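Local structure of PGRP-Hd - Peptidoglycan recognition protein homologue (Alvinella pompejana, 3EP1) at residues L151-P155 with A156-Q160; L83-Q86 with D87-Y91. The protein probably recognises bacterial peptidoglycan as part of the worm's innate immune defence. All blocks are in the same frame, centred on the assembly; numbering follows the deposited sequence.

Interaction 1. Residues L151-P155 with A156-Q160; sequences LRTTP and AMSGQ
The N-cap of helix 155-158, entered straight from the edge strand 149-152, is built by T154, whose backbone and side chain both turn to M157. T154 OG1 takes a weak capping bond of 3.3 Å from M157 N; a chi1 of 63° swings the hydroxyl round to face the first turn. The same oxygen lies against M157 CG as the two side chains pass at a slant, M157 then bending at chi3 to bring CE 3.9 Å from T153 CA. T154 O receives S158 N at 3.1 Å, an almost straight bond (175°) that closes the turn. One residue earlier, T153 OG1 and S158 OG meet hydroxyl to hydroxyl at 2.7 Å, and T153 OG1 is also hydrogen-bonded to L31 O of strand 26-33. G159, with positive phi, ends this helix and is the N-cap of helix 160-167; its N bonds weakly to P155 O at 2.8 Å, and a water bound to Q160 N also reaches P155 O weakly. One straight amide bond, backed by weaker ones, thus holds the single turn against the end of the strand, and the hydroxyl of the buried S158 has a polar partner in T153 OG1.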
loop_
_atom_site.group_PDB
_atom_site.type_symbol
_atom_site.label_atom_id
_atom_site.label_comp_id
_atom_site.label_asym_id
_atom_site.label_seq_id
_atom_site.Cartn_x
_atom_site.Cartn_y
_atom_site.Cartn_z
ATOM N N LEU A 151 -2.608 4.819 16.144
ATOM C CA LEU A 151 -3.844 5.420 15.670
ATOM C C LEU A 151 -4.420 6.158 16.882
ATOM O O LEU A 151 -4.926 5.532 17.825
ATOM C CB LEU A 151 -4.798 4.328 15.201
ATOM C CG LEU A 151 -6.076 4.757 14.483
ATOM C CD1 LEU A 151 -5.724 5.511 13.225
ATOM C CD2 LEU A 151 -6.905 3.534 14.146
ATOM N N ARG A 152 -4.330 7.485 16.855
ATOM C CA ARG A 152 -4.797 8.323 17.951
ATOM C C ARG A 152 -6.129 9.038 17.703
ATOM O O ARG A 152 -6.374 9.542 16.613
ATOM C CB ARG A 152 -3.747 9.392 18.263
ATOM C CG ARG A 152 -2.374 8.885 18.657
ATOM C CD ARG A 152 -1.468 10.091 18.952
ATOM N NE ARG A 152 -0.205 9.740 19.592
ATOM C CZ ARG A 152 -0.109 9.029 20.712
ATOM N NH1 ARG A 152 -1.205 8.585 21.314
ATOM N NH2 ARG A 152 1.081 8.771 21.238
ATOM N N THR A 153 -6.967 9.094 18.736
ATOM C CA THR A 153 -8.252 9.787 18.672
ATOM C C THR A 153 -8.945 9.862 20.040
ATOM O O THR A 153 -8.443 9.340 21.032
ATOM C CB THR A 153 -9.221 9.120 17.664
ATOM O OG1 THR A 153 -10.302 10.019 17.377
ATOM C CG2 THR A 153 -9.791 7.825 18.230
ATOM N N THR A 154 -10.092 10.534 20.073
ATOM C CA THR A 154 -10.906 10.694 21.278
ATOM C C THR A 154 -12.364 10.737 20.820
ATOM O O THR A 154 -12.637 10.871 19.627
ATOM C CB THR A 154 -10.593 12.017 22.032
ATOM O OG1 THR A 154 -10.913 13.133 21.200
ATOM C CG2 THR A 154 -9.131 12.091 22.416
ATOM N N PRO A 155 -13.322 10.613 21.752
ATOM C CA PRO A 155 -14.725 10.656 21.330
ATOM C C PRO A 155 -15.109 11.970 20.661
ATOM O O PRO A 155 -15.980 12.002 19.790
ATOM C CB PRO A 155 -15.491 10.414 22.635
ATOM C CG PRO A 155 -14.549 10.923 23.685
ATOM C CD PRO A 155 -13.216 10.402 23.205
ATOM N N ALA A 156 -14.442 13.048 21.059
ATOM C CA ALA A 156 -14.712 14.369 20.503
ATOM C C ALA A 156 -14.223 14.488 19.066
ATOM O O ALA A 156 -14.838 15.161 18.244
ATOM C CB ALA A 156 -14.051 15.435 21.359
ATOM N N MET A 157 -13.114 13.822 18.774
ATOM C CA MET A 157 -12.513 13.858 17.449
ATOM C C MET A 157 -13.200 12.999 16.406
ATOM O O MET A 157 -13.468 13.463 15.296
ATOM C CB MET A 157 -11.056 13.424 17.529
ATOM C CG MET A 157 -10.154 14.382 18.253
ATOM S SD MET A 157 -8.540 13.635 18.528
ATOM C CE MET A 157 -8.044 13.228 16.900
ATOM N N SER A 158 -13.477 11.747 16.764
ATOM C CA SER A 158 -14.078 10.798 15.835
ATOM C C SER A 158 -15.398 10.157 16.260
ATOM O O SER A 158 -15.922 9.287 15.566
ATOM C CB SER A 158 -13.072 9.693 15.539
ATOM O OG SER A 158 -12.740 8.999 16.723
ATOM N N GLY A 159 -15.931 10.567 17.400
ATOM C CA GLY A 159 -17.183 9.993 17.855
ATOM C C GLY A 159 -16.983 8.901 18.885
ATOM O O GLY A 159 -16.052 8.100 18.798
ATOM N N GLN A 160 -17.878 8.882 19.866
ATOM C CA GLN A 160 -17.858 7.909 20.950
ATOM C C GLN A 160 -17.786 6.484 20.436
ATOM O O GLN A 160 -16.935 5.706 20.859
ATOM C CB GLN A 160 -19.116 8.060 21.791
ATOM C CG GLN A 160 -18.898 8.674 23.158
ATOM C CD GLN A 160 -18.060 7.797 24.042
ATOM O OE1 GLN A 160 -18.151 6.571 23.974
ATOM N NE2 GLN A 160 -17.247 8.413 24.891
HETATM O O HOH W 1 -19.389 11.445 19.980
#

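Interaction 2. Residues L83-Q86 with D87-Y91; sequences LIDQ and DGVIY
D85 and V89 meet across the turn of the hairpin formed by strands 82-84 and 90-92, where D85 OD1 accepts V89 N at 2.8 Å and D87 N at 3.0 Å, the latter an Asx turn. The two amides approach from opposite faces of the carboxylate plane, both well out of it, so this one oxygen is gripped from two sides. A chi1 of 65° tucks D85 CG over its own backbone, which folds the carboxylate back over the turn instead of out along the strand. Its other oxygen, OD2, presses on V89 CB and lies 3.2 Å from Y91 OH, near the plane of the ring at its edge; carboxylate and ring are turned 80° apart. D85 to G88 is a type I turn with a G1 beta bulge at G88: G88 N bonds to D85 O at 3.1 Å, and D85 N to V89 O. G88 has positive phi, where a side chain would jam against the preceding carbonyl. Replacing D85 with alanine removes the carboxylate, and the amides of D87 and V89 would probably lose their shared acceptor, the tyrosine hydroxyl this neighbour.

Further out, L83 and Y91 form a hydrogen-bonded antiparallel pair, with Y91 N to L83 O at 2.7 Å and nearly straight. I84 and I90 make the non-hydrogen-bonded pair and turn their CG1 branches together at 4.3 Å, on the face covered by helix 126-141; L83 and Y91 face helix 59-72. T59 of that helix touches both D85 and Y91. Two amide donors on one oxygen of the buried D85 would probably favour its negative charge, and they tie the side chain to the backbone of the turn.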
loop_
_atom_site.group_PDB
_atom_site.type_symbol
_atom_site.label_atom_id
_atom_site.label_comp_id
_atom_site.label_asym_id
_atom_site.label_seq_id
_atom_site.Cartn_x
_atom_site.Cartn_y
_atom_site.Cartn_z
ATOM N N LEU A 83 -9.201 10.735 3.313
ATOM C CA LEU A 83 -10.562 10.659 3.825
ATOM C C LEU A 83 -11.129 9.314 3.380
ATOM O O LEU A 83 -10.801 8.828 2.304
ATOM C CB LEU A 83 -11.420 11.808 3.284
ATOM C CG LEU A 83 -10.948 13.246 3.513
ATOM C CD1 LEU A 83 -9.960 13.638 2.427
ATOM C CD2 LEU A 83 -12.142 14.191 3.486
ATOM N N ILE A 84 -11.985 8.724 4.205
ATOM C CA ILE A 84 -12.560 7.411 3.919
ATOM C C ILE A 84 -14.077 7.412 4.129
ATOM O O ILE A 84 -14.550 7.882 5.160
ATOM C CB ILE A 84 -11.918 6.351 4.860
ATOM C CG1 ILE A 84 -10.387 6.463 4.793
ATOM C CG2 ILE A 84 -12.402 4.955 4.501
ATOM C CD1 ILE A 84 -9.631 5.526 5.718
ATOM N N ASP A 85 -14.841 6.909 3.160
ATOM C CA ASP A 85 -16.295 6.869 3.320
ATOM C C ASP A 85 -16.756 5.513 3.848
ATOM O O ASP A 85 -15.965 4.583 3.971
ATOM C CB ASP A 85 -17.036 7.222 2.013
ATOM C CG ASP A 85 -16.810 6.214 0.897
ATOM O OD1 ASP A 85 -16.468 5.045 1.181
ATOM O OD2 ASP A 85 -17.003 6.597 -0.278
ATOM N N GLN A 86 -18.046 5.404 4.144
ATOM C CA GLN A 86 -18.609 4.182 4.718
ATOM C C GLN A 86 -18.619 2.934 3.839
ATOM O O GLN A 86 -18.882 1.824 4.323
ATOM C CB GLN A 86 -20.002 4.501 5.266
ATOM C CG GLN A 86 -19.929 5.623 6.310
ATOM C CD GLN A 86 -21.272 6.030 6.872
ATOM O OE1 GLN A 86 -22.205 6.317 6.123
ATOM N NE2 GLN A 86 -21.380 6.071 8.201
ATOM N N ASP A 87 -18.303 3.105 2.558
ATOM C CA ASP A 87 -18.242 1.978 1.644
ATOM C C ASP A 87 -16.801 1.561 1.400
ATOM O O ASP A 87 -16.527 0.779 0.503
ATOM C CB ASP A 87 -18.921 2.316 0.315
ATOM C CG ASP A 87 -20.430 2.385 0.437
ATOM O OD1 ASP A 87 -21.033 1.407 0.928
ATOM O OD2 ASP A 87 -21.023 3.408 0.041
ATOM N N GLY A 88 -15.879 2.091 2.200
ATOM C CA GLY A 88 -14.479 1.734 2.052
ATOM C C GLY A 88 -13.682 2.464 0.985
ATOM O O GLY A 88 -12.542 2.097 0.702
ATOM N N VAL A 89 -14.266 3.494 0.386
ATOM C CA VAL A 89 -13.572 4.259 -0.638
ATOM C C VAL A 89 -12.599 5.241 0.020
ATOM O O VAL A 89 -12.976 5.992 0.911
ATOM C CB VAL A 89 -14.582 5.047 -1.510
ATOM C CG1 VAL A 89 -13.851 5.802 -2.610
ATOM C CG2 VAL A 89 -15.617 4.084 -2.104
ATOM N N ILE A 90 -11.345 5.229 -0.416
ATOM C CA ILE A 90 -10.336 6.128 0.138
ATOM C C ILE A 90 -10.066 7.292 -0.813
ATOM O O ILE A 90 -9.811 7.076 -1.994
ATOM C CB ILE A 90 -8.996 5.397 0.376
ATOM C CG1 ILE A 90 -9.193 4.204 1.309
ATOM C CG2 ILE A 90 -7.993 6.349 0.986
ATOM C CD1 ILE A 90 -7.906 3.415 1.582
ATOM N N TYR A 91 -10.105 8.520 -0.299
ATOM C CA TYR A 91 -9.856 9.691 -1.136
ATOM C C TYR A 91 -8.579 10.403 -0.752
ATOM O O TYR A 91 -8.275 10.575 0.427
ATOM C CB TYR A 91 -11.002 10.711 -1.053
ATOM C CG TYR A 91 -12.354 10.178 -1.444
ATOM C CD1 TYR A 91 -13.175 9.567 -0.502
ATOM C CD2 TYR A 91 -12.809 10.269 -2.759
ATOM C CE1 TYR A 91 -14.414 9.060 -0.853
ATOM C CE2 TYR A 91 -14.054 9.761 -3.123
ATOM C CZ TYR A 91 -14.850 9.160 -2.167
ATOM O OH TYR A 91 -16.090 8.655 -2.506
#

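Overall arrangement
Interaction 2 comes first along the chain and is complete before interaction 1 begins. Both reach the same five-stranded mixed sheet, at its outermost strands within this chain: the hairpin of 83-91 supplies strand 90-92 together with its neighbour 82-84, whereas 151-160 runs off strand 149-152 at the other border. Strands 110-115 and 26-33 lie between them. The centres are about 17 Å apart and the nearest atoms about 8 Å, without touching. The hairpin packs between helices 59-72 and 126-141, while interaction 1 leads from strand 149-152, beside strand 26-33, through helix 155-158 toward helix 160-167. The two local turns therefore shape opposite borders of one sheet in this amidase-like fold.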